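Local structure of uricase (Arthrobacter globiformis, 2YZE) at residues A[161-166]-A[178-183]. The protein catalyses the oxidation of uric acid by molecular oxygen to 5-hydroxyisourate, a precursor of (S)-allantoin, with release of hydrogen peroxide. Sequence-based numbering, arbitrary orientation.
With NOB ((dihydroxyboranyloxy-hydroxy-boranyl)oxylithium), chain I.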
loop_
_atom_site.group_PDB
_atom_site.type_symbol
_atom_site.label_atom_id
_atom_site.label_comp_id
_atom_site.label_asym_id
_atom_site.label_seq_id
_atom_site.Cartn_x
_atom_site.Cartn_y
_atom_site.Cartn_z
ATOM N N SER A 161 30.536 -8.595 -0.089
ATOM C CA SER A 161 30.115 -7.559 0.834
ATOM C C SER A 161 30.559 -7.968 2.230
ATOM O O SER A 161 30.342 -9.102 2.652
ATOM C CB SER A 161 28.598 -7.389 0.800
ATOM O OG SER A 161 28.169 -6.515 1.829
ATOM N N GLU A 162 31.192 -7.037 2.933
ATOM C CA GLU A 162 31.679 -7.282 4.284
ATOM C C GLU A 162 31.269 -6.133 5.187
ATOM O O GLU A 162 30.827 -5.079 4.720
ATOM C CB GLU A 162 33.207 -7.357 4.297
ATOM C CG GLU A 162 33.811 -8.338 3.333
ATOM C CD GLU A 162 35.333 -8.325 3.372
ATOM O OE1 GLU A 162 35.905 -8.261 4.481
ATOM O OE2 GLU A 162 35.957 -8.387 2.294
ATOM N N PHE A 163 31.406 -6.354 6.488
ATOM C CA PHE A 163 31.132 -5.323 7.478
ATOM C C PHE A 163 31.814 -5.713 8.773
ATOM O O PHE A 163 31.340 -6.577 9.511
ATOM C CB PHE A 163 29.640 -5.116 7.727
ATOM C CG PHE A 163 29.346 -3.868 8.520
ATOM C CD1 PHE A 163 29.816 -2.629 8.082
ATOM C CD2 PHE A 163 28.646 -3.928 9.717
ATOM C CE1 PHE A 163 29.596 -1.463 8.834
ATOM C CE2 PHE A 163 28.420 -2.774 10.474
ATOM C CZ PHE A 163 28.900 -1.537 10.027
ATOM N N HIS A 164 32.943 -5.067 9.028
ATOM C CA HIS A 164 33.732 -5.328 10.216
ATOM C C HIS A 164 34.506 -4.075 10.595
ATOM O O HIS A 164 34.528 -3.095 9.846
ATOM C CB HIS A 164 34.690 -6.495 9.941
ATOM C CG HIS A 164 35.444 -6.367 8.652
ATOM N ND1 HIS A 164 36.468 -5.461 8.472
ATOM C CD2 HIS A 164 35.306 -7.018 7.472
ATOM C CE1 HIS A 164 36.929 -5.560 7.237
ATOM N NE2 HIS A 164 36.240 -6.498 6.610
ATOM N N GLY A 165 35.127 -4.097 11.769
ATOM C CA GLY A 165 35.895 -2.945 12.203
ATOM C C GLY A 165 35.077 -1.846 12.853
ATOM O O GLY A 165 35.604 -0.769 13.133
ATOM N N PHE A 166 33.793 -2.096 13.090
ATOM C CA PHE A 166 32.955 -1.094 13.732
ATOM C C PHE A 166 33.186 -1.182 15.233
ATOM O O PHE A 166 33.581 -2.230 15.741
ATOM C CB PHE A 166 31.471 -1.322 13.413
ATOM C CG PHE A 166 31.015 -2.752 13.572
ATOM C CD1 PHE A 166 31.150 -3.661 12.524
ATOM C CD2 PHE A 166 30.439 -3.185 14.763
ATOM C CE1 PHE A 166 30.713 -4.981 12.658
ATOM C CE2 PHE A 166 29.999 -4.502 14.907
ATOM C CZ PHE A 166 30.137 -5.400 13.849
ATOM N N THR A 178 32.802 -11.232 6.899
ATOM C CA THR A 178 33.511 -10.955 5.657
ATOM C C THR A 178 32.731 -11.478 4.451
ATOM O O THR A 178 33.242 -11.481 3.331
ATOM C CB THR A 178 34.904 -11.594 5.643
ATOM O OG1 THR A 178 34.777 -13.016 5.755
ATOM C CG2 THR A 178 35.744 -11.060 6.804
ATOM N N ASP A 179 31.498 -11.918 4.685
ATOM C CA ASP A 179 30.647 -12.433 3.604
ATOM C C ASP A 179 29.184 -12.309 4.016
ATOM O O ASP A 179 28.711 -13.028 4.897
ATOM C CB ASP A 179 30.964 -13.908 3.305
ATOM C CG ASP A 179 30.385 -14.383 1.967
ATOM O OD1 ASP A 179 29.511 -13.689 1.396
ATOM O OD2 ASP A 179 30.798 -15.462 1.483
ATOM N N ARG A 180 28.470 -11.389 3.383
ATOM C CA ARG A 180 27.064 -11.192 3.694
ATOM C C ARG A 180 26.356 -10.713 2.440
ATOM O O ARG A 180 26.993 -10.344 1.458
ATOM C CB ARG A 180 26.890 -10.129 4.787
ATOM C CG ARG A 180 27.276 -8.718 4.330
ATOM C CD ARG A 180 26.915 -7.645 5.342
ATOM N NE ARG A 180 27.211 -6.314 4.813
ATOM C CZ ARG A 180 26.909 -5.171 5.420
ATOM N NH1 ARG A 180 26.296 -5.176 6.599
ATOM N NH2 ARG A 180 27.206 -4.016 4.831
ATOM N N ILE A 181 25.034 -10.739 2.476
ATOM C CA ILE A 181 24.245 -10.255 1.356
ATOM C C ILE A 181 24.095 -8.747 1.545
ATOM O O ILE A 181 23.965 -8.264 2.668
ATOM C CB ILE A 181 22.836 -10.889 1.341
ATOM C CG1 ILE A 181 22.907 -12.308 0.765
ATOM C CG2 ILE A 181 21.870 -10.017 0.534
ATOM C CD1 ILE A 181 21.556 -13.005 0.710
ATOM N N LEU A 182 24.145 -8.009 0.448
ATOM C CA LEU A 182 23.958 -6.562 0.497
ATOM C C LEU A 182 22.818 -6.299 -0.473
ATOM O O LEU A 182 22.984 -6.443 -1.680
ATOM C CB LEU A 182 25.221 -5.823 0.033
ATOM C CG LEU A 182 25.120 -4.290 0.006
ATOM C CD1 LEU A 182 24.910 -3.752 1.411
ATOM C CD2 LEU A 182 26.384 -3.703 -0.595
ATOM N N ALA A 183 21.653 -5.955 0.058
ATOM C CA ALA A 183 20.486 -5.682 -0.776
ATOM C C ALA A 183 19.937 -4.303 -0.438
ATOM O O ALA A 183 19.890 -3.909 0.733
ATOM C CB ALA A 183 19.416 -6.742 -0.540
HETATM B B1 NOB I . 26.348 -0.756 7.503
HETATM B B2 NOB I . 24.463 -2.096 8.670
HETATM O OB1 NOB I . 26.380 0.600 8.269
HETATM O OB2 NOB I . 25.790 -2.192 7.772
HETATM O OB3 NOB I . 26.903 -0.961 6.067
HETATM O OB4 NOB I . 23.032 -1.506 8.297
HETATM O OB5 NOB I . 24.677 -2.560 10.166
HETATM LI LI NOB I . 25.555 -0.770 10.259
HETATM O O HOH W 1 29.098 -4.216 2.722
HETATM O O HOH W 2 32.388 -11.146 0.597
#
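The guanidinium of Arg180 and the ring of Phe163 lie nearly parallel, their planes 9° apart, yet it is Phe163 CB, the methylene before the ring, that sits over the guanidinium centre, while the ring itself extends beyond it beneath the bound borate. Phe163 CB approaches Arg180 NH1 to 3.5 Å. The diboron group NOB covers one face of the ring, with its OB2 above the ring centre. Arg180 NH1 donates to the same OB2 in a nearly straight bond of 3.2 Å, and NH2 makes a weak bond to OB3. Rotation of the guanidinium is fixed from its other end: NE donates in plane to Ser161 OG at 3.1 Å, and a water accepts from NH2 while also bonding Ser161 OG and donating to Glu162 O. With chi1 at 172°, Ser161 OG points away from its own backbone N and meets both NE of Arg180 and CB of Leu182, lying 3.5 Å from Leu182 CB. The backbones join where Arg180 N donates to Ser161 O at 3.0 Å, and a second water donates to Thr178 O and accepts a weak bond from Ser161 N. Farther out, Glu162 CG rests on Thr178 O, and Glu162 OE1 takes a 2.8 Å hydrogen bond from His164 NE2 from above the carboxylate plane; Glu162 OE2 is held by His218. Phe163 and Arg180, both urate-binding residues, are part of the uricase active site at the subunit interface, where Leu222 N and Thr67 of a second subunit also bond the bound group.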